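Local coordinates for protein particle-associated glycoside hydrolase (Acinetobacter phage Fri1, PDB 6C72) that probably degrades the capsular polysaccharide of Acinetobacter baumannii as a trimeric phage tailspike depolymerase, clearing the way for the virus to enter its host, at residues D227-K232 / H257-C262; G221-G226 / G243-G248; V21-A26 / Y44-G49. All coordinates share one frame; numbering follows the deposited sequence.

Contact 1: D227-K232 / H257-C262; sequences DSFTAK and HYFENC. With ZN (zinc ion), chain M.
E260 OE1 is gripped by two donors, one of which brings in K232 from the neighbouring strand. Y258 OH donates to E260 OE1 at 2.8 Å, approaching from above the carboxylate plane, 55° out of it. Water 1 donates to E260 OE1, also at 2.8 Å, and itself accepts from K232 NZ, so the ammonium group reaches the carboxylate through solvent. Before it gets there, the extended K232 side chain passes the edge of the Y258 ring with its CE. The other carboxylate oxygen, E260 OE2, binds the zinc ion at 2.4 Å, where water 2 is a further ligand, and it also accepts a bond from N256 of the third subunit.

T230, Y258, K232 and E260 share one face of two strands stacked as successive coils of a parallel beta-helix, the usual architecture of tailspike bodies. The in-register ladder alternates in the parallel manner: F229 O receives Y258 N, Y258 O receives A231 N at 3.0 Å, and A231 O receives E260 N at 3.1 Å.

Where the strand of T230 begins, a side chain extends this ladder. H257 CG lies beside the backbone nitrogen, anti to the carbonyl carbon (chi1 -57°), and the imidazole beyond it turns ND1 to the F229 amide, 3.1 Å from F229 N, with that nitrogen only 2° out of the ring plane and the bond nearly straight. H257 CE1 meanwhile rests against the S228 amide nitrogen.

On the interior face A231 CB sits 3.6 Å from F259 CD2, and C262 SG lies 4.0 Å from A231 CB. F259 CE2 comes to the edge of the F229 ring, near its plane and nearest CD2, and F259 in turn stacks on F282 of the following coil.

Contact 2: G221-G226 / G243-G248; sequences GIKIIG and GLYIRG
I224 lies beside I246 on the interior face of two parallel strands, both side chains pointing the same way. Its CB starts the contact 4.0 Å from I246 CG2, and it also borders Y245 O. The CG2 branch, anti to the backbone nitrogen, runs next to the matching I246 CG2, and the H257 imidazole also packs on it. CG1 carries the chain inward with CD1 anti to CA (chi2 176°). At the tip, I224 CD1 meets two methyl groups, L244 CD1 at 3.8 Å and I246 CD1 at 3.9 Å, while F229 packs on it from the turn just before strand 230-232. The L244 side chain comes in at a slant and also reaches back to I222 CB and CG2.

The backbones sit one coil apart in the beta-helix, joined by four alternating bonds. Both backbone polar groups of I224 face the neighbouring strand: I224 N donates to Y245 O at 2.7 Å, and I224 O accepts R247 N at 2.8 Å. At the corners of the chain, G221 and G243, G221 CA comes within 3.2 Å of G243 O. Past I224 the chain bends away from the ladder, and there I225 CG2 touches R247 O at 3.4 Å.

The outward face differs. K223 and Y245 lie side by side, K223 CG 4.0 Å from Y245 CD2, and the extended lysine continues until NZ bonds N164 of the second subunit. R247 instead leads its guanidinium away to a salt bridge with D310.

Across this pair, the main chains supply the hydrogen bonds between the strands, branched aliphatic groups pack on the interior face, and the charged tips on the outer side serve partners beyond the pair.

Contact 3: V21-A26 / Y44-G49; sequences VDSVNA and YVAGTG
V24 and Y44 cross obliquely, the valine laying CG2 over one face of the tyrosine ring in a CH-pi contact beside the N-cap of the short helix 24-27. The methyl carbon of V24 CG2 stands 3.7 Å from the Y44 ring centroid and only 15° off the ring normal, displaced toward the rim, so Y44 CD2 is its nearest atom at 3.6 Å. Although CB of Y44 points away from the helix, CG lies anti to the backbone nitrogen (chi1 -164°), and the ring beyond it presents one face to V24 CG2. At its far end Y44 OH bonds the carbonyl oxygen of G67, which fixes that end of the ring.

The backbones repeat the pairing. V24 N donates almost straight, at 171°, to Y44 O 3.0 Å away, on a lone pair in the carbonyl plane. This first-turn amide of the helix thus finds its acceptor in the loop that follows strand 38-41, tying helix and loop of the N-terminal domain together.

S23, the N-cap residue, serves both sides. Its OG accepts A26 N at 3.2 Å, a capping bond, and gives a weak bond to D22 OD1. Its CB faces the loop, packing 3.7 Å from A46 CB.

A46 belongs to a type II beta turn from V45 to T48, with G47 taking the positive phi of the third position. V45 O there receives two bonds from one residue, T48 N at 3.2 Å and T48 OG1 at 2.9 Å.

From the N terminus, contact 3 is the first to close: the loop from 21-26 to 44-49 is complete within the N-terminal domain, far from the other two, with nearest atoms about 24 Å from contact 1 and about 25 Å from contact 2. The chain then enters the beta-helix. Contact 2 opens at 221-226, contact 1 opens directly after it at 227-232, contact 2 closes at 243-248 and contact 1 at 257-262, so their loops cross. Together they join two successive coils on two neighbouring faces. They touch inside, where F259 CZ lies 3.7 Å from L244 CD2, and both also meet the second subunit.

Contact 1: D227-K232 / H257-C262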
loop_
_atom_site.group_PDB
_atom_site.type_symbol
_atom_site.label_atom_id
_atom_site.label_comp_id
_atom_site.label_asym_id
_atom_site.label_seq_id
_atom_site.Cartn_x
_atom_site.Cartn_y
_atom_site.Cartn_z
ATOM N N ASP A 227 22.916 7.560 2.340
ATOM C CA ASP A 227 21.765 6.808 2.816
ATOM C C ASP A 227 20.796 7.728 3.548
ATOM O O ASP A 227 21.209 8.678 4.212
ATOM C CB ASP A 227 22.235 5.684 3.752
ATOM C CG ASP A 227 21.140 4.730 4.111
ATOM O OD1 ASP A 227 20.654 3.984 3.220
ATOM O OD2 ASP A 227 20.742 4.753 5.302
ATOM N N SER A 228 19.501 7.431 3.421
ATOM C CA SER A 228 18.422 8.138 4.129
ATOM C C SER A 228 18.484 9.653 3.912
ATOM O O SER A 228 18.516 10.448 4.850
ATOM C CB SER A 228 18.424 7.811 5.623
ATOM O OG SER A 228 18.157 6.438 5.841
ATOM N N PHE A 229 18.472 10.040 2.646
ATOM C CA PHE A 229 18.388 11.436 2.260
ATOM C C PHE A 229 16.920 11.854 2.174
ATOM O O PHE A 229 16.040 11.029 1.894
ATOM C CB PHE A 229 19.070 11.646 0.912
ATOM C CG PHE A 229 19.206 13.081 0.515
ATOM C CD1 PHE A 229 20.280 13.844 0.962
ATOM C CD2 PHE A 229 18.236 13.677 -0.291
ATOM C CE1 PHE A 229 20.402 15.180 0.586
ATOM C CE2 PHE A 229 18.341 15.001 -0.666
ATOM C CZ PHE A 229 19.430 15.761 -0.233
ATOM N N THR A 230 16.660 13.136 2.444
ATOM C CA THR A 230 15.302 13.676 2.430
ATOM C C THR A 230 15.277 15.055 1.777
ATOM O O THR A 230 16.075 15.927 2.137
ATOM C CB THR A 230 14.749 13.768 3.860
ATOM O OG1 THR A 230 14.774 12.463 4.472
ATOM C CG2 THR A 230 13.341 14.330 3.856
ATOM N N ALA A 231 14.338 15.272 0.850
ATOM C CA ALA A 231 14.175 16.570 0.207
ATOM C C ALA A 231 12.704 16.953 0.167
ATOM O O ALA A 231 11.844 16.118 -0.149
ATOM C CB ALA A 231 14.750 16.582 -1.216
ATOM N N LYS A 232 12.423 18.215 0.506
ATOM C CA LYS A 232 11.070 18.762 0.493
ATOM C C LYS A 232 11.084 20.172 -0.081
ATOM O O LYS A 232 11.954 20.978 0.262
ATOM C CB LYS A 232 10.467 18.789 1.899
ATOM C CG LYS A 232 10.217 17.416 2.452
ATOM C CD LYS A 232 9.888 17.442 3.929
ATOM C CE LYS A 232 9.602 16.025 4.445
ATOM N NZ LYS A 232 8.639 16.043 5.594
ATOM N N HIS A 257 15.311 6.839 0.634
ATOM C CA HIS A 257 15.306 8.221 0.188
ATOM C C HIS A 257 13.879 8.689 -0.044
ATOM O O HIS A 257 13.078 7.989 -0.667
ATOM C CB HIS A 257 16.137 8.388 -1.080
ATOM C CG HIS A 257 17.550 7.926 -0.925
ATOM N ND1 HIS A 257 18.345 8.323 0.127
ATOM C CD2 HIS A 257 18.322 7.131 -1.704
ATOM C CE1 HIS A 257 19.546 7.785 -0.003
ATOM N NE2 HIS A 257 19.558 7.060 -1.106
ATOM N N TYR A 258 13.582 9.895 0.410
ATOM C CA TYR A 258 12.226 10.403 0.397
ATOM C C TYR A 258 12.200 11.802 -0.202
ATOM O O TYR A 258 12.986 12.665 0.197
ATOM C CB TYR A 258 11.654 10.408 1.810
ATOM C CG TYR A 258 10.216 10.807 1.841
ATOM C CD1 TYR A 258 9.222 9.910 1.503
ATOM C CD2 TYR A 258 9.850 12.101 2.186
ATOM C CE1 TYR A 258 7.892 10.283 1.523
ATOM C CE2 TYR A 258 8.536 12.480 2.213
ATOM C CZ TYR A 258 7.561 11.571 1.869
ATOM O OH TYR A 258 6.244 11.957 1.887
ATOM N N PHE A 259 11.293 12.017 -1.147
ATOM C CA PHE A 259 11.123 13.298 -1.820
ATOM C C PHE A 259 9.645 13.657 -1.835
ATOM O O PHE A 259 8.807 12.834 -2.220
ATOM C CB PHE A 259 11.667 13.253 -3.255
ATOM C CG PHE A 259 13.093 12.786 -3.341
ATOM C CD1 PHE A 259 13.392 11.422 -3.385
ATOM C CD2 PHE A 259 14.131 13.704 -3.367
ATOM C CE1 PHE A 259 14.705 10.979 -3.458
ATOM C CE2 PHE A 259 15.458 13.273 -3.443
ATOM C CZ PHE A 259 15.748 11.893 -3.487
ATOM N N GLU A 260 9.331 14.877 -1.408
ATOM C CA GLU A 260 7.953 15.347 -1.417
ATOM C C GLU A 260 7.903 16.795 -1.873
ATOM O O GLU A 260 8.759 17.592 -1.495
ATOM C CB GLU A 260 7.301 15.224 -0.042
ATOM C CG GLU A 260 5.812 15.485 -0.084
ATOM C CD GLU A 260 5.166 15.295 1.262
ATOM O OE1 GLU A 260 5.823 14.690 2.144
ATOM O OE2 GLU A 260 4.018 15.756 1.444
ATOM N N ASN A 261 6.905 17.131 -2.684
ATOM C CA ASN A 261 6.693 18.512 -3.117
ATOM C C ASN A 261 7.911 19.054 -3.856
ATOM O O ASN A 261 8.291 20.210 -3.683
ATOM C CB ASN A 261 6.334 19.414 -1.934
ATOM C CG ASN A 261 5.043 18.992 -1.256
ATOM O OD1 ASN A 261 4.004 18.879 -1.902
ATOM N ND2 ASN A 261 5.110 18.736 0.048
ATOM N N CYS A 262 8.566 18.201 -4.634
ATOM C CA CYS A 262 9.741 18.589 -5.401
ATOM C C CYS A 262 9.398 18.638 -6.882
ATOM O O CYS A 262 8.550 17.889 -7.361
ATOM C CB CYS A 262 10.910 17.617 -5.165
ATOM S SG CYS A 262 11.598 17.676 -3.476
HETATM ZN ZN ZN M . 2.905 14.715 3.275
HETATM O O HOH W 1 6.328 15.881 4.636
HETATM O O HOH W 2 0.920 14.675 2.420
#

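Contact 2: G221-G226 / G243-G248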
loop_
_atom_site.group_PDB
_atom_site.type_symbol
_atom_site.label_atom_id
_atom_site.label_comp_id
_atom_site.label_asym_id
_atom_site.label_seq_id
_atom_site.Cartn_x
_atom_site.Cartn_y
_atom_site.Cartn_z
ATOM N N GLY A 221 22.299 18.404 -9.954
ATOM C CA GLY A 221 21.846 19.138 -8.792
ATOM C C GLY A 221 22.186 18.379 -7.525
ATOM O O GLY A 221 23.144 18.716 -6.825
ATOM N N ILE A 222 21.417 17.336 -7.232
ATOM C CA ILE A 222 21.661 16.457 -6.095
ATOM C C ILE A 222 22.179 15.138 -6.640
ATOM O O ILE A 222 21.509 14.494 -7.457
ATOM C CB ILE A 222 20.399 16.230 -5.247
ATOM C CG1 ILE A 222 19.736 17.559 -4.879
ATOM C CG2 ILE A 222 20.744 15.422 -3.989
ATOM C CD1 ILE A 222 18.373 17.403 -4.243
ATOM N N LYS A 223 23.386 14.766 -6.227
ATOM C CA LYS A 223 23.969 13.458 -6.498
ATOM C C LYS A 223 24.060 12.714 -5.176
ATOM O O LYS A 223 24.753 13.163 -4.257
ATOM C CB LYS A 223 25.351 13.581 -7.152
ATOM C CG LYS A 223 26.035 12.253 -7.365
ATOM C CD LYS A 223 27.395 12.342 -8.074
ATOM C CE LYS A 223 27.971 10.921 -8.195
ATOM N NZ LYS A 223 29.353 10.812 -8.772
ATOM N N ILE A 224 23.354 11.592 -5.072
ATOM C CA ILE A 224 23.226 10.860 -3.817
ATOM C C ILE A 224 24.001 9.555 -3.913
ATOM O O ILE A 224 23.699 8.703 -4.757
ATOM C CB ILE A 224 21.757 10.602 -3.462
ATOM C CG1 ILE A 224 21.010 11.931 -3.294
ATOM C CG2 ILE A 224 21.670 9.790 -2.191
ATOM C CD1 ILE A 224 19.495 11.740 -3.032
ATOM N N ILE A 225 25.014 9.415 -3.061
ATOM C CA ILE A 225 25.666 8.133 -2.817
ATOM C C ILE A 225 25.346 7.600 -1.430
ATOM O O ILE A 225 25.377 6.376 -1.234
ATOM C CB ILE A 225 27.198 8.232 -2.999
ATOM C CG1 ILE A 225 27.555 9.086 -4.213
ATOM C CG2 ILE A 225 27.857 6.848 -3.119
ATOM C CD1 ILE A 225 29.055 9.292 -4.345
ATOM N N GLY A 226 25.016 8.471 -0.475
ATOM C CA GLY A 226 24.753 8.076 0.891
ATOM C C GLY A 226 23.351 7.531 1.086
ATOM O O GLY A 226 22.669 7.120 0.146
ATOM N N GLY A 243 18.793 16.813 -12.632
ATOM C CA GLY A 243 18.567 17.543 -11.399
ATOM C C GLY A 243 18.818 16.690 -10.168
ATOM O O GLY A 243 19.325 17.179 -9.156
ATOM N N LEU A 244 18.483 15.402 -10.245
ATOM C CA LEU A 244 18.675 14.439 -9.169
ATOM C C LEU A 244 19.275 13.170 -9.757
ATOM O O LEU A 244 18.811 12.689 -10.796
ATOM C CB LEU A 244 17.342 14.125 -8.473
ATOM C CG LEU A 244 17.289 12.934 -7.510
ATOM C CD1 LEU A 244 18.147 13.141 -6.269
ATOM C CD2 LEU A 244 15.843 12.589 -7.142
ATOM N N TYR A 245 20.305 12.641 -9.102
ATOM C CA TYR A 245 21.026 11.462 -9.568
ATOM C C TYR A 245 21.417 10.638 -8.349
ATOM O O TYR A 245 22.105 11.139 -7.453
ATOM C CB TYR A 245 22.254 11.873 -10.378
ATOM C CG TYR A 245 23.075 10.747 -10.971
ATOM C CD1 TYR A 245 22.811 10.270 -12.244
ATOM C CD2 TYR A 245 24.144 10.196 -10.273
ATOM C CE1 TYR A 245 23.567 9.263 -12.808
ATOM C CE2 TYR A 245 24.914 9.181 -10.824
ATOM C CZ TYR A 245 24.617 8.718 -12.096
ATOM O OH TYR A 245 25.382 7.713 -12.656
ATOM N N ILE A 246 20.967 9.389 -8.291
ATOM C CA ILE A 246 21.172 8.559 -7.112
ATOM C C ILE A 246 21.956 7.320 -7.517
ATOM O O ILE A 246 21.437 6.445 -8.228
ATOM C CB ILE A 246 19.847 8.179 -6.457
ATOM C CG1 ILE A 246 18.989 9.448 -6.245
ATOM C CG2 ILE A 246 20.125 7.418 -5.176
ATOM C CD1 ILE A 246 17.736 9.226 -5.428
ATOM N N ARG A 247 23.181 7.207 -7.017
ATOM C CA ARG A 247 24.003 6.042 -7.326
ATOM C C ARG A 247 24.886 5.743 -6.125
ATOM O O ARG A 247 25.840 6.477 -5.862
ATOM C CB ARG A 247 24.839 6.293 -8.578
ATOM C CG ARG A 247 25.591 5.075 -9.030
ATOM C CD ARG A 247 26.554 5.332 -10.156
ATOM N NE ARG A 247 27.024 4.051 -10.638
ATOM C CZ ARG A 247 28.122 3.862 -11.362
ATOM N NH1 ARG A 247 28.886 4.898 -11.691
ATOM N NH2 ARG A 247 28.456 2.630 -11.747
ATOM N N GLY A 248 24.584 4.663 -5.410
ATOM C CA GLY A 248 25.411 4.243 -4.298
ATOM C C GLY A 248 26.626 3.452 -4.762
ATOM O O GLY A 248 26.955 3.381 -5.949
#

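Contact 3: V21-A26 / Y44-G49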
loop_
_atom_site.group_PDB
_atom_site.type_symbol
_atom_site.label_atom_id
_atom_site.label_comp_id
_atom_site.label_asym_id
_atom_site.label_seq_id
_atom_site.Cartn_x
_atom_site.Cartn_y
_atom_site.Cartn_z
ATOM N N VAL A 21 28.623 44.666 19.081
ATOM C CA VAL A 21 29.373 45.320 18.017
ATOM C C VAL A 21 28.589 45.187 16.714
ATOM O O VAL A 21 27.550 44.530 16.658
ATOM C CB VAL A 21 30.807 44.769 17.871
ATOM C CG1 VAL A 21 31.604 45.057 19.129
ATOM C CG2 VAL A 21 30.783 43.289 17.583
ATOM N N ASP A 22 29.077 45.862 15.669
ATOM C CA ASP A 22 28.341 45.974 14.414
ATOM C C ASP A 22 28.772 44.969 13.349
ATOM O O ASP A 22 28.087 44.851 12.326
ATOM C CB ASP A 22 28.446 47.408 13.859
ATOM C CG ASP A 22 29.875 47.829 13.547
ATOM O OD1 ASP A 22 30.805 47.018 13.728
ATOM O OD2 ASP A 22 30.073 48.996 13.147
ATOM N N SER A 23 29.873 44.249 13.553
ATOM C CA SER A 23 30.369 43.320 12.544
ATOM C C SER A 23 31.412 42.417 13.183
ATOM O O SER A 23 31.853 42.650 14.312
ATOM C CB SER A 23 30.969 44.046 11.336
ATOM O OG SER A 23 32.161 44.716 11.696
ATOM N N VAL A 24 31.821 41.394 12.424
ATOM C CA VAL A 24 32.891 40.508 12.873
ATOM C C VAL A 24 34.214 41.262 12.934
ATOM O O VAL A 24 35.008 41.074 13.866
ATOM C CB VAL A 24 32.980 39.265 11.961
ATOM C CG1 VAL A 24 34.354 38.631 12.049
ATOM C CG2 VAL A 24 31.928 38.234 12.345
ATOM N N ASN A 25 34.466 42.147 11.965
ATOM C CA ASN A 25 35.698 42.931 12.000
ATOM C C ASN A 25 35.785 43.754 13.275
ATOM O O ASN A 25 36.869 43.914 13.847
ATOM C CB ASN A 25 35.807 43.830 10.765
ATOM C CG ASN A 25 36.189 43.050 9.514
ATOM O OD1 ASN A 25 36.669 41.914 9.601
ATOM N ND2 ASN A 25 35.981 43.651 8.345
ATOM N N ALA A 26 34.655 44.298 13.734
ATOM C CA ALA A 26 34.667 45.042 14.991
ATOM C C ALA A 26 34.945 44.118 16.173
ATOM O O ALA A 26 35.666 44.491 17.107
ATOM C CB ALA A 26 33.341 45.784 15.180
ATOM N N TYR A 44 27.347 40.154 10.153
ATOM C CA TYR A 44 28.696 39.684 9.862
ATOM C C TYR A 44 29.514 40.797 9.214
ATOM O O TYR A 44 30.533 41.227 9.757
ATOM C CB TYR A 44 28.665 38.451 8.969
ATOM C CG TYR A 44 29.977 37.693 8.948
ATOM C CD1 TYR A 44 31.058 38.141 8.199
ATOM C CD2 TYR A 44 30.129 36.520 9.680
ATOM C CE1 TYR A 44 32.241 37.443 8.187
ATOM C CE2 TYR A 44 31.295 35.824 9.666
ATOM C CZ TYR A 44 32.343 36.280 8.917
ATOM O OH TYR A 44 33.508 35.569 8.914
ATOM N N VAL A 45 29.070 41.286 8.058
ATOM C CA VAL A 45 29.642 42.475 7.429
ATOM C C VAL A 45 28.818 43.695 7.829
ATOM O O VAL A 45 27.588 43.701 7.689
ATOM C CB VAL A 45 29.709 42.325 5.900
ATOM C CG1 VAL A 45 30.149 43.629 5.259
ATOM C CG2 VAL A 45 30.673 41.212 5.535
ATOM N N ALA A 46 29.499 44.730 8.315
ATOM C CA ALA A 46 28.817 45.876 8.905
ATOM C C ALA A 46 27.821 46.492 7.933
ATOM O O ALA A 46 28.130 46.719 6.759
ATOM C CB ALA A 46 29.837 46.923 9.343
ATOM N N GLY A 47 26.609 46.736 8.433
ATOM C CA GLY A 47 25.554 47.407 7.700
ATOM C C GLY A 47 24.734 46.540 6.766
ATOM O O GLY A 47 23.850 47.074 6.079
ATOM N N THR A 48 24.968 45.219 6.725
ATOM C CA THR A 48 24.199 44.375 5.822
ATOM C C THR A 48 22.943 43.813 6.469
ATOM O O THR A 48 22.005 43.453 5.751
ATOM C CB THR A 48 25.034 43.194 5.287
ATOM O OG1 THR A 48 25.409 42.313 6.357
ATOM C CG2 THR A 48 26.274 43.685 4.555
ATOM N N GLY A 49 22.908 43.701 7.794
ATOM C CA GLY A 49 21.766 43.109 8.459
ATOM C C GLY A 49 21.714 41.598 8.419
ATOM O O GLY A 49 20.740 41.015 8.909
#